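Beta-galacturonidase (Eisenbergiella tayi, PDB 6NCW) hydrolyses beta-linked galacturonides as a glycoside hydrolase of family 2, and may also act on beta-glucuronides. Local coordinates at residues A[64-68]-A[104-108]; A[253-257]-A[402-406]; A[328-334]-A[369-375]. One frame throughout, in Å; residues are numbered along the deposited sequence.

In the fold
From the N terminus, contact 1 comes first: residues 64-68 and 104-108 meet where the chain passes between the two sheets of the N-terminal beta-sandwich, closing a loop of mainly strand. Contact 2 opens much later, at 253-257, which runs into strand 256-259 of the hairpin 256-265, and closes at 402-406; it packs that hairpin on the loop leading into barrel strand 406-410, beside strand 370-374. Inside it contact 3 is nested, pairing barrel strands 329-333 and 370-374. Contacts 2 and 3 touch: R404 NE lies 2.7 Å from I370 O and P405 O 3.1 Å from W373 N, both probable hydrogen bonds. Contact 1 stands apart, its centre about 42 Å from that of contact 2.

Contact 1: residues A[64-68]-A[104-108]; sequences AKGNI and DIRPG
I105 points its CB sideways, and its CD1 reaches in against I68 (CD1 to CD1, 3.8 Å) and the A64 methyl (I105 CD1 to A64 CB, 4.2 Å); both isoleucines have chi1 p and chi2 t. The two backbones run antiparallel. G66, at phi/psi 80/-149, and I105 form a hydrogen-bonded pair: G66 N donates to I105 O at 3.1 Å, and I105 N to G66 O at 2.9 Å. D104, in the left-handed region at 48/66, also faces G66, which makes this a G1 beta bulge. N67 (chi1 m) accepts the bulge's spare amide, D104 N to N67 OD1, 2.6 Å, while N67 ND2 hydrogen-bonds to G148 O. Both segments are corners of the N-terminal sandwich: 64-68 leads from strand 55-63 of one sheet into strand 68-72 of the other, and 104-108 makes the return passage from strand 98-105 to strand 109-117. Since these strands are neighbours in each sheet, the pairing is carried round the sandwich edge. Beyond the bulge, K65 CB lies 4.0 Å from P107 CB on the exposed side, and A64 N donates to G108 O at 3.2 Å.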
loop_
_atom_site.group_PDB
_atom_site.type_symbol
_atom_site.label_atom_id
_atom_site.label_comp_id
_atom_site.label_asym_id
_atom_site.label_seq_id
_atom_site.Cartn_x
_atom_site.Cartn_y
_atom_site.Cartn_z
ATOM N N ALA A 64 -45.638 -23.902 -7.653
ATOM C CA ALA A 64 -45.592 -25.283 -7.190
ATOM C C ALA A 64 -46.982 -25.727 -6.768
ATOM O O ALA A 64 -47.857 -24.901 -6.489
ATOM C CB ALA A 64 -44.619 -25.451 -6.020
ATOM N N LYS A 65 -47.143 -27.051 -6.672
ATOM C CA LYS A 65 -48.395 -27.707 -6.311
ATOM C C LYS A 65 -48.093 -28.967 -5.508
ATOM O O LYS A 65 -47.064 -29.623 -5.706
ATOM C CB LYS A 65 -49.207 -28.098 -7.557
ATOM C CG LYS A 65 -48.461 -29.112 -8.456
ATOM C CD LYS A 65 -49.386 -29.968 -9.316
ATOM C CE LYS A 65 -49.457 -29.451 -10.749
ATOM N NZ LYS A 65 -48.109 -29.337 -11.386
ATOM N N GLY A 66 -49.014 -29.324 -4.625
ATOM C CA GLY A 66 -48.896 -30.604 -3.959
ATOM C C GLY A 66 -47.908 -30.563 -2.807
ATOM O O GLY A 66 -47.740 -29.550 -2.135
ATOM N N ASN A 67 -47.266 -31.700 -2.570
ATOM C CA ASN A 67 -46.261 -31.799 -1.521
ATOM C C ASN A 67 -44.933 -31.238 -2.024
ATOM O O ASN A 67 -44.421 -31.671 -3.065
ATOM C CB ASN A 67 -46.076 -33.254 -1.088
ATOM C CG ASN A 67 -47.273 -33.812 -0.345
ATOM O OD1 ASN A 67 -48.099 -33.073 0.195
ATOM N ND2 ASN A 67 -47.361 -35.132 -0.306
ATOM N N ILE A 68 -44.368 -30.289 -1.276
ATOM C CA ILE A 68 -43.119 -29.647 -1.664
ATOM C C ILE A 68 -42.099 -29.732 -0.534
ATOM O O ILE A 68 -42.434 -29.875 0.646
ATOM C CB ILE A 68 -43.316 -28.174 -2.068
ATOM C CG1 ILE A 68 -43.666 -27.324 -0.848
ATOM C CG2 ILE A 68 -44.369 -28.055 -3.166
ATOM C CD1 ILE A 68 -43.623 -25.817 -1.107
ATOM N N ASP A 104 -49.359 -30.796 0.489
ATOM C CA ASP A 104 -50.550 -30.537 -0.317
ATOM C C ASP A 104 -50.926 -29.051 -0.329
ATOM O O ASP A 104 -51.963 -28.631 0.186
ATOM C CB ASP A 104 -51.696 -31.420 0.186
ATOM C CG ASP A 104 -52.905 -31.391 -0.726
ATOM O OD1 ASP A 104 -53.948 -30.856 -0.297
ATOM O OD2 ASP A 104 -52.805 -31.887 -1.870
ATOM N N ILE A 105 -50.034 -28.250 -0.950
ATOM C CA ILE A 105 -50.272 -26.816 -1.093
ATOM C C ILE A 105 -51.091 -26.593 -2.354
ATOM O O ILE A 105 -51.010 -27.368 -3.312
ATOM C CB ILE A 105 -48.954 -26.000 -1.135
ATOM C CG1 ILE A 105 -48.279 -26.105 -2.506
ATOM C CG2 ILE A 105 -47.980 -26.459 -0.058
ATOM C CD1 ILE A 105 -47.058 -25.241 -2.630
ATOM N N ARG A 106 -51.870 -25.510 -2.361
ATOM C CA ARG A 106 -52.657 -25.147 -3.530
ATOM C C ARG A 106 -51.743 -24.931 -4.737
ATOM O O ARG A 106 -50.580 -24.548 -4.583
ATOM C CB ARG A 106 -53.459 -23.877 -3.252
ATOM C CG ARG A 106 -52.586 -22.647 -3.057
ATOM C CD ARG A 106 -53.055 -21.465 -3.905
ATOM N NE ARG A 106 -52.035 -20.416 -4.018
ATOM C CZ ARG A 106 -51.592 -19.685 -2.995
ATOM N NH1 ARG A 106 -52.067 -19.893 -1.767
ATOM N NH2 ARG A 106 -50.668 -18.752 -3.194
ATOM N N PRO A 107 -52.230 -25.187 -5.950
ATOM C CA PRO A 107 -51.416 -24.914 -7.138
ATOM C C PRO A 107 -51.300 -23.416 -7.372
ATOM O O PRO A 107 -52.060 -22.616 -6.826
ATOM C CB PRO A 107 -52.192 -25.603 -8.267
ATOM C CG PRO A 107 -53.611 -25.551 -7.800
ATOM C CD PRO A 107 -53.558 -25.727 -6.304
ATOM N N GLY A 108 -50.311 -23.037 -8.179
ATOM C CA GLY A 108 -50.138 -21.640 -8.532
ATOM C C GLY A 108 -48.910 -20.964 -7.948
ATOM O O GLY A 108 -47.908 -21.620 -7.642
#

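Contact 2: residues A[253-257]-A[402-406]; sequences FREIR and PYRPR
F253 stays clear of 402-406 and sets its ring edge-to-face with F157. R254, with chi1 p and chi2 near 98°, is bent at its base, and its end comes in until R254 NH2 is 3.4 Å from R404 NH2. Backbone carbonyls and the D401 carboxylate probably offset the repulsion: R254 NE bonds to P368 O, R404 NE to I370 O and R404 NH2 to Y365 O, while R404 NH1 makes a salt bridge with D401. E255 is out of reach and pairs with R257 instead (R257 NE to E255 OE2, 2.9 Å). Between them I256, with chi1 t and chi2 p, points its CB toward the loop; its CG1 meets P405 CD at 3.8 Å and its CG2 meets R404 CG at 4.1 Å. No hydrogen bond joins the segments, and the nearest CA atoms, of I256 and R404, are 6.4 Å apart. Through I256, which also touches Y371 of strand 370-374, the 256-265 hairpin packs on the loop between helix 384-400 and strand 406-410, at the N-terminal end of the parallel barrel strands.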
loop_
_atom_site.group_PDB
_atom_site.type_symbol
_atom_site.label_atom_id
_atom_site.label_comp_id
_atom_site.label_asym_id
_atom_site.label_seq_id
_atom_site.Cartn_x
_atom_site.Cartn_y
_atom_site.Cartn_z
ATOM N N PHE A 253 -14.071 -45.156 -3.036
ATOM C CA PHE A 253 -13.679 -46.352 -2.284
ATOM C C PHE A 253 -12.311 -46.089 -1.658
ATOM O O PHE A 253 -11.275 -46.234 -2.313
ATOM C CB PHE A 253 -13.652 -47.587 -3.191
ATOM C CG PHE A 253 -15.028 -48.140 -3.528
ATOM C CD1 PHE A 253 -15.549 -49.224 -2.831
ATOM C CD2 PHE A 253 -15.795 -47.579 -4.549
ATOM C CE1 PHE A 253 -16.817 -49.734 -3.137
ATOM C CE2 PHE A 253 -17.063 -48.078 -4.854
ATOM C CZ PHE A 253 -17.572 -49.157 -4.146
ATOM N N ARG A 254 -12.299 -45.672 -0.394
ATOM C CA ARG A 254 -11.055 -45.524 0.346
ATOM C C ARG A 254 -11.295 -45.907 1.795
ATOM O O ARG A 254 -12.402 -45.765 2.315
ATOM C CB ARG A 254 -10.493 -44.090 0.263
ATOM C CG ARG A 254 -11.471 -42.987 0.703
ATOM C CD ARG A 254 -11.193 -42.584 2.112
ATOM N NE ARG A 254 -12.182 -41.670 2.677
ATOM C CZ ARG A 254 -13.164 -42.041 3.489
ATOM N NH1 ARG A 254 -13.321 -43.318 3.813
ATOM N NH2 ARG A 254 -13.985 -41.130 3.989
ATOM N N GLU A 255 -10.239 -46.373 2.448
ATOM C CA GLU A 255 -10.282 -46.697 3.865
ATOM C C GLU A 255 -9.481 -45.662 4.645
ATOM O O GLU A 255 -8.366 -45.308 4.254
ATOM C CB GLU A 255 -9.722 -48.098 4.128
ATOM C CG GLU A 255 -9.792 -48.510 5.580
ATOM C CD GLU A 255 -9.128 -49.873 5.837
ATOM O OE1 GLU A 255 -9.873 -50.856 6.061
ATOM O OE2 GLU A 255 -7.872 -49.960 5.799
ATOM N N ILE A 256 -10.042 -45.192 5.751
ATOM C CA ILE A 256 -9.320 -44.326 6.665
ATOM C C ILE A 256 -9.397 -44.969 8.041
ATOM O O ILE A 256 -10.491 -45.241 8.545
ATOM C CB ILE A 256 -9.874 -42.888 6.678
ATOM C CG1 ILE A 256 -9.066 -42.034 7.641
ATOM C CG2 ILE A 256 -11.337 -42.843 7.076
ATOM C CD1 ILE A 256 -7.710 -41.706 7.105
ATOM N N ARG A 257 -8.241 -45.268 8.622
ATOM C CA ARG A 257 -8.207 -45.811 9.973
ATOM C C ARG A 257 -6.894 -45.399 10.619
ATOM O O ARG A 257 -5.944 -45.015 9.934
ATOM C CB ARG A 257 -8.382 -47.342 9.983
ATOM C CG ARG A 257 -7.427 -48.095 9.094
ATOM C CD ARG A 257 -7.632 -49.624 9.137
ATOM N NE ARG A 257 -6.595 -50.280 8.341
ATOM C CZ ARG A 257 -5.484 -50.815 8.844
ATOM N NH1 ARG A 257 -5.264 -50.804 10.158
ATOM N NH2 ARG A 257 -4.589 -51.367 8.028
ATOM N N PRO A 402 -19.558 -44.649 12.568
ATOM C CA PRO A 402 -18.667 -45.442 13.422
ATOM C C PRO A 402 -17.290 -45.709 12.830
ATOM O O PRO A 402 -16.465 -46.336 13.505
ATOM C CB PRO A 402 -19.457 -46.748 13.611
ATOM C CG PRO A 402 -20.326 -46.848 12.404
ATOM C CD PRO A 402 -20.687 -45.440 12.034
ATOM N N TYR A 403 -16.985 -45.230 11.625
ATOM C CA TYR A 403 -15.777 -45.641 10.922
ATOM C C TYR A 403 -14.691 -44.570 10.848
ATOM O O TYR A 403 -13.517 -44.882 11.091
ATOM C CB TYR A 403 -16.153 -46.123 9.514
ATOM C CG TYR A 403 -17.218 -47.208 9.573
ATOM C CD1 TYR A 403 -18.510 -46.986 9.102
ATOM C CD2 TYR A 403 -16.937 -48.440 10.154
ATOM C CE1 TYR A 403 -19.485 -47.985 9.182
ATOM C CE2 TYR A 403 -17.901 -49.440 10.241
ATOM C CZ TYR A 403 -19.168 -49.213 9.760
ATOM O OH TYR A 403 -20.112 -50.222 9.859
ATOM N N ARG A 404 -15.030 -43.312 10.555
ATOM C CA ARG A 404 -14.004 -42.279 10.457
ATOM C C ARG A 404 -13.408 -41.945 11.825
ATOM O O ARG A 404 -14.109 -41.943 12.841
ATOM C CB ARG A 404 -14.569 -41.000 9.851
ATOM C CG ARG A 404 -14.793 -41.007 8.352
ATOM C CD ARG A 404 -15.449 -39.695 7.981
ATOM N NE ARG A 404 -15.595 -39.455 6.555
ATOM C CZ ARG A 404 -16.724 -39.656 5.876
ATOM N NH1 ARG A 404 -17.802 -40.128 6.500
ATOM N NH2 ARG A 404 -16.777 -39.367 4.578
ATOM N N PRO A 405 -12.121 -41.623 11.872
ATOM C CA PRO A 405 -11.524 -41.148 13.125
ATOM C C PRO A 405 -12.073 -39.783 13.527
ATOM O O PRO A 405 -12.644 -39.045 12.721
ATOM C CB PRO A 405 -10.028 -41.069 12.798
ATOM C CG PRO A 405 -9.973 -40.885 11.338
ATOM C CD PRO A 405 -11.142 -41.672 10.776
ATOM N N ARG A 406 -11.900 -39.461 14.806
ATOM C CA ARG A 406 -12.353 -38.197 15.373
ATOM C C ARG A 406 -11.204 -37.516 16.096
ATOM O O ARG A 406 -10.244 -38.167 16.524
ATOM C CB ARG A 406 -13.503 -38.395 16.364
ATOM C CG ARG A 406 -14.625 -39.282 15.846
ATOM C CD ARG A 406 -15.440 -39.871 17.017
ATOM N NE ARG A 406 -14.685 -40.907 17.711
ATOM C CZ ARG A 406 -15.106 -41.549 18.794
ATOM N NH1 ARG A 406 -16.294 -41.276 19.317
ATOM N NH2 ARG A 406 -14.341 -42.472 19.349
#

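Contact 3: residues A[328-334]-A[369-375]; sequences ILVWEEN and SIYIWGI
W331 (chi1 t, chi2 -50°) folds its indole over G374, whose N lies over one ring face; a CB on G374 would clash with W331 NE1. E333 takes chi1 p, and its OE2 accepts from W331 NE1 at 2.8 Å. Strands 329-333 and 370-374 run parallel, their axes 4.6 Å apart at 23°, as TIM barrel neighbours joined by a beta-alpha-beta crossover. V330 N to S369 O (2.8 Å) starts the pairing; near Y371, with psi -9°, the register slips by one residue, resuming with a weak E332 N to I372 O (3.4 Å) and G374 N to E332 O (2.8 Å). Y371 (chi1 p) packs CD1 3.8 Å from L329 CB, its OH bonded to Y508. On the helix-facing side V330 (t) meets I370 (m; CG1 to CG1, 4.1 Å), and E332 OE2, bonded to H364, sits 3.5 Å from W373 CZ3 at the ring edge; W373 (chi1 m) bonds through NE1 to D401. E333 bonds to the galacturonate-binding H312, and a water links it to I375 O.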
loop_
_atom_site.group_PDB
_atom_site.type_symbol
_atom_site.label_atom_id
_atom_site.label_comp_id
_atom_site.label_asym_id
_atom_site.label_seq_id
_atom_site.Cartn_x
_atom_site.Cartn_y
_atom_site.Cartn_z
ATOM N N ILE A 328 -8.263 -33.951 -2.532
ATOM C CA ILE A 328 -7.813 -33.139 -1.407
ATOM C C ILE A 328 -8.467 -33.684 -0.142
ATOM O O ILE A 328 -9.688 -33.833 -0.094
ATOM C CB ILE A 328 -8.157 -31.654 -1.637
ATOM C CG1 ILE A 328 -7.383 -31.121 -2.854
ATOM C CG2 ILE A 328 -7.851 -30.819 -0.395
ATOM C CD1 ILE A 328 -7.841 -29.768 -3.360
ATOM N N LEU A 329 -7.661 -34.002 0.873
ATOM C CA LEU A 329 -8.187 -34.539 2.122
ATOM C C LEU A 329 -8.760 -33.427 2.995
ATOM O O LEU A 329 -8.209 -32.327 3.074
ATOM C CB LEU A 329 -7.086 -35.290 2.876
ATOM C CG LEU A 329 -6.510 -36.479 2.090
ATOM C CD1 LEU A 329 -5.167 -36.903 2.651
ATOM C CD2 LEU A 329 -7.511 -37.633 2.103
ATOM N N VAL A 330 -9.869 -33.718 3.661
ATOM C CA VAL A 330 -10.605 -32.724 4.421
ATOM C C VAL A 330 -10.742 -33.190 5.867
ATOM O O VAL A 330 -11.178 -34.312 6.136
ATOM C CB VAL A 330 -11.988 -32.436 3.796
ATOM C CG1 VAL A 330 -12.789 -31.497 4.690
ATOM C CG2 VAL A 330 -11.815 -31.806 2.429
ATOM N N TRP A 331 -10.328 -32.331 6.784
ATOM C CA TRP A 331 -10.780 -32.343 8.165
ATOM C C TRP A 331 -11.989 -31.414 8.231
ATOM O O TRP A 331 -11.859 -30.219 7.948
ATOM C CB TRP A 331 -9.636 -31.867 9.076
ATOM C CG TRP A 331 -9.980 -31.440 10.494
ATOM C CD1 TRP A 331 -10.967 -30.567 10.887
ATOM C CD2 TRP A 331 -9.286 -31.812 11.685
ATOM N NE1 TRP A 331 -10.944 -30.405 12.253
ATOM C CE2 TRP A 331 -9.926 -31.164 12.767
ATOM C CE3 TRP A 331 -8.177 -32.627 11.949
ATOM C CZ2 TRP A 331 -9.493 -31.309 14.089
ATOM C CZ3 TRP A 331 -7.768 -32.785 13.275
ATOM C CH2 TRP A 331 -8.412 -32.111 14.321
ATOM N N GLU A 332 -13.169 -31.950 8.557
ATOM C CA GLU A 332 -14.343 -31.115 8.759
ATOM C C GLU A 332 -14.731 -31.146 10.233
ATOM O O GLU A 332 -14.688 -32.202 10.866
ATOM C CB GLU A 332 -15.520 -31.550 7.872
ATOM C CG GLU A 332 -16.720 -30.612 7.987
ATOM C CD GLU A 332 -17.791 -30.783 6.898
ATOM O OE1 GLU A 332 -18.005 -29.823 6.116
ATOM O OE2 GLU A 332 -18.439 -31.857 6.830
ATOM N N GLU A 333 -15.075 -29.986 10.796
ATOM C CA GLU A 333 -15.436 -29.915 12.209
ATOM C C GLU A 333 -16.781 -29.219 12.397
ATOM O O GLU A 333 -17.259 -28.509 11.512
ATOM C CB GLU A 333 -14.348 -29.204 13.041
ATOM C CG GLU A 333 -13.986 -27.772 12.606
ATOM C CD GLU A 333 -12.738 -27.273 13.335
ATOM O OE1 GLU A 333 -12.608 -26.044 13.560
ATOM O OE2 GLU A 333 -11.878 -28.127 13.674
ATOM N N ASN A 334 -17.399 -29.445 13.563
ATOM C CA ASN A 334 -18.636 -28.754 13.893
ATOM C C ASN A 334 -18.349 -27.280 14.193
ATOM O O ASN A 334 -17.197 -26.855 14.317
ATOM C CB ASN A 334 -19.366 -29.435 15.063
ATOM C CG ASN A 334 -18.677 -29.264 16.426
ATOM O OD1 ASN A 334 -17.470 -29.029 16.538
ATOM N ND2 ASN A 334 -19.466 -29.407 17.480
ATOM N N SER A 369 -13.434 -37.252 0.471
ATOM C CA SER A 369 -12.364 -36.356 0.916
ATOM C C SER A 369 -12.326 -36.239 2.430
ATOM O O SER A 369 -11.247 -36.093 3.021
ATOM C CB SER A 369 -12.536 -34.973 0.292
ATOM O OG SER A 369 -13.777 -34.405 0.685
ATOM N N ILE A 370 -13.486 -36.300 3.079
ATOM C CA ILE A 370 -13.544 -36.136 4.526
ATOM C C ILE A 370 -12.954 -37.385 5.162
ATOM O O ILE A 370 -13.538 -38.466 5.059
ATOM C CB ILE A 370 -14.970 -35.904 5.008
ATOM C CG1 ILE A 370 -15.537 -34.594 4.436
ATOM C CG2 ILE A 370 -14.972 -35.850 6.524
ATOM C CD1 ILE A 370 -17.041 -34.495 4.628
ATOM N N TYR A 371 -11.799 -37.252 5.819
ATOM C CA TYR A 371 -11.182 -38.406 6.452
ATOM C C TYR A 371 -11.254 -38.367 7.972
ATOM O O TYR A 371 -10.969 -39.390 8.615
ATOM C CB TYR A 371 -9.717 -38.545 6.001
ATOM C CG TYR A 371 -8.793 -37.551 6.661
ATOM C CD1 TYR A 371 -8.696 -36.236 6.196
ATOM C CD2 TYR A 371 -8.029 -37.923 7.764
ATOM C CE1 TYR A 371 -7.852 -35.335 6.801
ATOM C CE2 TYR A 371 -7.195 -37.032 8.384
ATOM C CZ TYR A 371 -7.109 -35.743 7.902
ATOM O OH TYR A 371 -6.288 -34.878 8.547
ATOM N N ILE A 372 -11.681 -37.251 8.565
ATOM C CA ILE A 372 -11.711 -37.123 10.016
ATOM C C ILE A 372 -12.774 -36.102 10.399
ATOM O O ILE A 372 -12.993 -35.117 9.687
ATOM C CB ILE A 372 -10.314 -36.730 10.548
ATOM C CG1 ILE A 372 -10.282 -36.749 12.068
ATOM C CG2 ILE A 372 -9.908 -35.367 9.999
ATOM C CD1 ILE A 372 -8.891 -36.622 12.632
ATOM N N TRP A 373 -13.450 -36.350 11.522
ATOM C CA TRP A 373 -14.385 -35.388 12.097
ATOM C C TRP A 373 -13.732 -34.663 13.269
ATOM O O TRP A 373 -13.188 -35.304 14.170
ATOM C CB TRP A 373 -15.671 -36.066 12.585
ATOM C CG TRP A 373 -16.478 -36.808 11.532
ATOM C CD1 TRP A 373 -16.745 -38.152 11.500
ATOM C CD2 TRP A 373 -17.147 -36.246 10.398
ATOM N NE1 TRP A 373 -17.528 -38.461 10.416
ATOM C CE2 TRP A 373 -17.787 -37.310 9.718
ATOM C CE3 TRP A 373 -17.258 -34.950 9.877
ATOM C CZ2 TRP A 373 -18.524 -37.114 8.541
ATOM C CZ3 TRP A 373 -17.991 -34.755 8.713
ATOM C CH2 TRP A 373 -18.617 -35.831 8.061
ATOM N N GLY A 374 -13.854 -33.339 13.296
ATOM C CA GLY A 374 -13.353 -32.570 14.416
ATOM C C GLY A 374 -14.468 -31.961 15.233
ATOM O O GLY A 374 -15.576 -31.757 14.730
ATOM N N ILE A 375 -14.205 -31.645 16.498
ATOM C CA ILE A 375 -15.189 -30.921 17.297
ATOM C C ILE A 375 -14.504 -29.840 18.127
ATOM O O ILE A 375 -13.310 -29.922 18.432
ATOM C CB ILE A 375 -15.998 -31.857 18.229
ATOM C CG1 ILE A 375 -15.081 -32.590 19.217
ATOM C CG2 ILE A 375 -16.823 -32.841 17.438
ATOM C CD1 ILE A 375 -15.851 -33.491 20.186
HETATM O O HOH W 1 -11.477 -29.038 16.300
#